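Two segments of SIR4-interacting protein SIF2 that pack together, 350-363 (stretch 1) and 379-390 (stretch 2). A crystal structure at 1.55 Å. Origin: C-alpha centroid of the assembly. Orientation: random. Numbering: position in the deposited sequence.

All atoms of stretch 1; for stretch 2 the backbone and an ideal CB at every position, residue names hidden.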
# COMPACT_ATOMS: atom_id res chain seq x y z
N MET A 350 -5.64 15.58 -3.76
CA MET A 350 -4.63 16.58 -3.47
C MET A 350 -5.18 17.76 -2.67
O MET A 350 -4.42 18.47 -2.01
CB MET A 350 -4.02 17.07 -4.79
CG MET A 350 -2.89 18.06 -4.63
SD MET A 350 -2.07 18.36 -6.21
CE MET A 350 -0.73 19.44 -5.69
N ASP A 351 -6.49 17.97 -2.73
CA ASP A 351 -7.09 19.08 -2.00
C ASP A 351 -7.42 18.73 -0.55
O ASP A 351 -8.07 19.51 0.15
CB ASP A 351 -8.35 19.58 -2.72
CG ASP A 351 -9.45 18.53 -2.79
OD1 ASP A 351 -9.22 17.40 -2.31
OD2 ASP A 351 -10.53 18.84 -3.33
N GLY A 352 -6.98 17.56 -0.09
CA GLY A 352 -7.23 17.15 1.28
C GLY A 352 -8.54 16.44 1.53
O GLY A 352 -8.89 16.15 2.68
N GLN A 353 -9.29 16.16 0.47
CA GLN A 353 -10.56 15.47 0.64
C GLN A 353 -10.41 13.98 0.42
O GLN A 353 -9.67 13.53 -0.46
CB GLN A 353 -11.61 16.02 -0.34
CG GLN A 353 -12.98 15.36 -0.16
CD GLN A 353 -14.09 16.11 -0.87
OE1 GLN A 353 -14.17 17.34 -0.80
NE2 GLN A 353 -14.97 15.37 -1.54
N VAL A 354 -11.12 13.21 1.23
CA VAL A 354 -11.12 11.76 1.11
C VAL A 354 -12.50 11.35 0.62
O VAL A 354 -13.51 11.74 1.20
CB VAL A 354 -10.89 11.06 2.47
CG1 VAL A 354 -11.02 9.54 2.30
CG2 VAL A 354 -9.52 11.41 3.01
N ASN A 355 -12.53 10.59 -0.46
CA ASN A 355 -13.79 10.10 -1.00
C ASN A 355 -13.80 8.59 -0.83
O ASN A 355 -12.80 7.92 -1.07
CB ASN A 355 -13.93 10.41 -2.50
CG ASN A 355 -14.57 11.76 -2.77
OD1 ASN A 355 -14.78 12.13 -3.93
ND2 ASN A 355 -14.88 12.50 -1.71
N VAL A 356 -14.93 8.06 -0.39
CA VAL A 356 -15.08 6.62 -0.25
C VAL A 356 -16.12 6.24 -1.29
O VAL A 356 -17.24 6.76 -1.29
CB VAL A 356 -15.59 6.22 1.15
CG1 VAL A 356 -15.75 4.70 1.23
CG2 VAL A 356 -14.60 6.68 2.21
N TYR A 357 -15.73 5.36 -2.21
CA TYR A 357 -16.61 4.90 -3.27
C TYR A 357 -17.19 3.53 -2.94
O TYR A 357 -16.53 2.68 -2.34
CB TYR A 357 -15.84 4.84 -4.59
CG TYR A 357 -15.48 6.22 -5.10
CD1 TYR A 357 -16.41 7.00 -5.78
CD2 TYR A 357 -14.22 6.78 -4.84
CE1 TYR A 357 -16.11 8.30 -6.18
CE2 TYR A 357 -13.91 8.07 -5.24
CZ TYR A 357 -14.86 8.83 -5.91
OH TYR A 357 -14.57 10.12 -6.28
N ASP A 358 -18.45 3.33 -3.33
CA ASP A 358 -19.14 2.08 -3.06
C ASP A 358 -19.14 1.20 -4.30
O ASP A 358 -19.61 1.59 -5.37
CB ASP A 358 -20.58 2.39 -2.63
CG ASP A 358 -21.36 1.15 -2.26
OD1 ASP A 358 -20.73 0.11 -1.94
OD2 ASP A 358 -22.60 1.21 -2.27
N LEU A 359 -18.59 -0.00 -4.15
CA LEU A 359 -18.49 -0.95 -5.25
C LEU A 359 -19.51 -2.08 -5.11
O LEU A 359 -19.61 -2.93 -6.00
CB LEU A 359 -17.09 -1.56 -5.28
CG LEU A 359 -15.89 -0.61 -5.18
CD1 LEU A 359 -14.59 -1.42 -5.21
CD2 LEU A 359 -15.92 0.39 -6.33
N LYS A 360 -20.27 -2.08 -4.02
CA LYS A 360 -21.25 -3.13 -3.75
C LYS A 360 -22.15 -3.52 -4.93
O LYS A 360 -22.16 -4.68 -5.34
CB LYS A 360 -22.13 -2.74 -2.56
CG LYS A 360 -23.09 -3.84 -2.13
CD LYS A 360 -23.84 -3.47 -0.87
CE LYS A 360 -24.76 -4.60 -0.42
NZ LYS A 360 -25.47 -4.28 0.85
N LYS A 361 -22.91 -2.57 -5.46
CA LYS A 361 -23.80 -2.87 -6.57
C LYS A 361 -23.03 -3.29 -7.82
O LYS A 361 -23.46 -4.19 -8.55
CB LYS A 361 -24.69 -1.67 -6.88
CG LYS A 361 -25.49 -1.20 -5.67
CD LYS A 361 -26.22 -2.37 -5.01
CE LYS A 361 -26.87 -1.95 -3.70
NZ LYS A 361 -27.49 -3.12 -3.00
N LEU A 362 -21.88 -2.66 -8.05
CA LEU A 362 -21.06 -2.99 -9.20
C LEU A 362 -20.51 -4.41 -9.08
O LEU A 362 -20.20 -5.04 -10.09
CB LEU A 362 -19.91 -1.99 -9.32
CG LEU A 362 -20.32 -0.60 -9.83
CD1 LEU A 362 -19.23 0.42 -9.53
CD2 LEU A 362 -20.60 -0.67 -11.32
N ASN A 363 -20.41 -4.92 -7.85
CA ASN A 363 -19.92 -6.27 -7.61
C ASN A 363 -21.03 -7.30 -7.52
O ASN A 363 -20.79 -8.50 -7.65
CB ASN A 363 -19.10 -6.33 -6.32
CG ASN A 363 -17.72 -5.71 -6.47
OD1 ASN A 363 -17.09 -5.83 -7.52
ND2 ASN A 363 -17.24 -5.07 -5.41
N UNK A 379 -19.08 2.99 -19.03
CA UNK A 379 -19.10 4.40 -18.63
C UNK A 379 -19.98 4.68 -17.41
O UNK A 379 -20.39 5.81 -17.17
CB UNK A 379 -19.58 5.26 -19.80
N UNK A 380 -20.26 3.62 -16.65
CA UNK A 380 -21.08 3.75 -15.45
C UNK A 380 -20.32 4.57 -14.42
O UNK A 380 -19.09 4.55 -14.39
CB UNK A 380 -21.46 2.38 -14.88
N UNK A 381 -21.03 5.30 -13.56
CA UNK A 381 -20.32 6.09 -12.55
C UNK A 381 -20.08 5.22 -11.31
O UNK A 381 -20.82 4.26 -11.08
CB UNK A 381 -21.11 7.35 -12.19
N UNK A 382 -19.05 5.53 -10.54
CA UNK A 382 -18.80 4.77 -9.32
C UNK A 382 -19.48 5.58 -8.22
O UNK A 382 -19.08 6.71 -7.94
CB UNK A 382 -17.31 4.56 -9.05
N UNK A 383 -20.52 5.02 -7.58
CA UNK A 383 -21.25 5.71 -6.52
C UNK A 383 -20.37 6.27 -5.40
O UNK A 383 -19.51 5.57 -4.88
CB UNK A 383 -22.28 4.75 -5.91
N UNK A 384 -20.59 7.54 -5.06
CA UNK A 384 -19.84 8.17 -3.98
C UNK A 384 -20.58 7.84 -2.69
O UNK A 384 -21.72 8.25 -2.50
CB UNK A 384 -19.70 9.68 -4.18
N UNK A 385 -19.93 7.10 -1.81
CA UNK A 385 -20.53 6.68 -0.55
C UNK A 385 -20.41 7.72 0.55
O UNK A 385 -21.37 7.99 1.28
CB UNK A 385 -19.89 5.37 -0.08
N UNK A 386 -19.22 8.30 0.68
CA UNK A 386 -18.97 9.28 1.73
C UNK A 386 -17.75 10.13 1.43
O UNK A 386 -16.92 9.78 0.59
CB UNK A 386 -18.79 8.58 3.08
N UNK A 387 -17.65 11.27 2.12
CA UNK A 387 -16.52 12.18 1.95
C UNK A 387 -16.08 12.75 3.29
O UNK A 387 -16.89 12.90 4.21
CB UNK A 387 -16.88 13.31 0.99
N UNK A 388 -14.79 13.06 3.39
CA UNK A 388 -14.20 13.65 4.59
C UNK A 388 -13.40 14.86 4.12
O UNK A 388 -12.55 14.74 3.24
CB UNK A 388 -13.33 12.65 5.35
N UNK A 389 -13.68 16.02 4.71
CA UNK A 389 -12.99 17.25 4.34
C UNK A 389 -13.43 18.36 5.29
O UNK A 389 -14.41 18.22 6.01
CB UNK A 389 -13.27 17.63 2.88
N UNK A 390 -12.69 19.46 5.30
CA UNK A 390 -13.04 20.61 6.12
C UNK A 390 -12.33 21.81 5.54
O UNK A 390 -11.29 21.67 4.88
CB UNK A 390 -12.67 20.40 7.59

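Strand 384-388 of stretch 2 runs antiparallel to strand 354-358, and side chains alternate between the two sheet faces except at a bulge.

Position 379 has nothing of stretch 1 within 5.5 Å of its ideal CB. Many residues would fit; it is Pro379, which does not touch stretch 1.

At 380 the CB points toward stretch 1, 4.8 Å from Leu362 CD2. An apolar side chain suits this spot. It is Leu380, whose CD1 lies 4.2 Å from Leu362 CD2.

At 381 the CB points sideways into open space. The choice is wide. Pro381 is found, and its ring stays clear of stretch 1.

Position 382 points toward stretch 1, into a pocket lined by Tyr357, Leu359 and Leu362. The ideal CB is 4.2 Å from Tyr357 CD1. Nothing polar is needed, so a valine, isoleucine or leucine would suit. It is Ile382. Its CG2 reaches Tyr357 CB at 3.6 Å, Leu359 CD2 at 3.9 Å and Leu362 CD1 at 4.3 Å, so one methyl touches all three walls.

At 383 the CB points sideways, and the backbone N donates nothing to stretch 1. Phi of -52° is compatible with proline, though others could fit. Pro383 places its CD 4.1 Å from Leu362 CD1, while its O accepts from Asp358 N at 2.9 Å.

Position 384 pairs with Tyr357, and its CB lies on the same sheet face, 4.3 Å from Tyr357 CE1. A flexible apolar chain could cover the ring; an aromatic might also serve. Leu384 does so with CD1, 3.9 Å from Tyr357 CE1 and over the ring face in a CH-pi contact.

A beta bulge falls at 385. Psi of -44° breaks the extended pattern, and N of 385 and N of 386 both donate to Val356 O, at 2.8 and 3.2 Å. The CB points toward stretch 1, 3.2 Å from Val356 O, which is tight, and 4.0 Å from Asp358 CB. Several residues would suit, such as a polar or aromatic one packing its first atoms against Asp358. In Tyr385, CB lies 4.0 Å from Asp358 CB and CD2 4.2 Å from Val356 CG1, while the ring's end leads away.

Position 386 shares a face with Val356, the ideal CB 4.4 Å from Val356 CB. Small or apolar residues are plausible. Ala386 adds one methyl, and its O accepts from Val356 N at 2.8 Å.

At 387 the CB lies beside Asn355 and Gln353 side chains, so a small polar residue is likely. Ser387 OG comes within 2.8 Å of Asn355 ND2, but the angle is poor for a hydrogen bond.

Position 388 forms a hydrogen-bonded pair with Val354, and its CB is 4.1 Å from Val354 CB. Beta-branched or aromatic residues suit. Tyr388 packs its CB 4.0 Å from Val354 CB; its ring leads away.

The CB of 389 points toward stretch 1, near Gly352 and Gln353. A long polar chain fits. Gln389 OE1 lies 3.6 Å from Gln353 CB.

Position 390 points away, leaving the choice open. Ser390 does not touch stretch 1.

Stretch 2 (379-390) PLPIPLYASYQS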
# COMPACT_ATOMS: atom_id res chain seq x y z
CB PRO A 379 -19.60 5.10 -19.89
CG PRO A 379 -19.01 4.26 -20.98
CD PRO A 379 -19.29 2.86 -20.48
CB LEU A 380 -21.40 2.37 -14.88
CG LEU A 380 -22.18 1.39 -15.75
CD1 LEU A 380 -22.30 0.05 -15.04
CD2 LEU A 380 -23.56 1.96 -16.06
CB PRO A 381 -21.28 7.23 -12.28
CG PRO A 381 -22.61 6.55 -12.37
CD PRO A 381 -22.46 5.67 -13.60
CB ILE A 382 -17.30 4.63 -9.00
CG1 ILE A 382 -16.57 3.95 -10.17
CG2 ILE A 382 -17.12 3.77 -7.75
CD1 ILE A 382 -15.07 3.83 -9.96
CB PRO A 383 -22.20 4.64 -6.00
CG PRO A 383 -22.44 3.78 -7.21
CD PRO A 383 -21.05 3.66 -7.79
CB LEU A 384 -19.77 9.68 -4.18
CG LEU A 384 -19.05 10.46 -3.07
CD1 LEU A 384 -17.61 9.95 -2.93
CD2 LEU A 384 -19.06 11.94 -3.40
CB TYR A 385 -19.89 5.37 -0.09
CG TYR A 385 -20.48 4.77 1.15
CD1 TYR A 385 -21.77 4.24 1.15
CD2 TYR A 385 -19.75 4.71 2.34
CE1 TYR A 385 -22.31 3.66 2.29
CE2 TYR A 385 -20.28 4.14 3.49
CZ TYR A 385 -21.57 3.61 3.46
OH TYR A 385 -22.10 3.04 4.59
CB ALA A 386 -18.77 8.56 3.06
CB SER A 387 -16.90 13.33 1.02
OG SER A 387 -17.24 12.89 -0.28
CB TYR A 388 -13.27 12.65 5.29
CG TYR A 388 -12.67 13.17 6.58
CD1 TYR A 388 -13.47 13.49 7.67
CD2 TYR A 388 -11.28 13.34 6.71
CE1 TYR A 388 -12.91 13.95 8.87
CE2 TYR A 388 -10.72 13.80 7.89
CZ TYR A 388 -11.54 14.10 8.97
OH TYR A 388 -10.99 14.55 10.15
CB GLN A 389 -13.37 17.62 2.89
CG GLN A 389 -12.90 18.99 2.40
CD GLN A 389 -11.40 19.07 2.19
OE1 GLN A 389 -10.92 19.23 1.07
NE2 GLN A 389 -10.65 18.97 3.28
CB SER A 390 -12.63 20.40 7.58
OG SER A 390 -11.31 20.84 7.82
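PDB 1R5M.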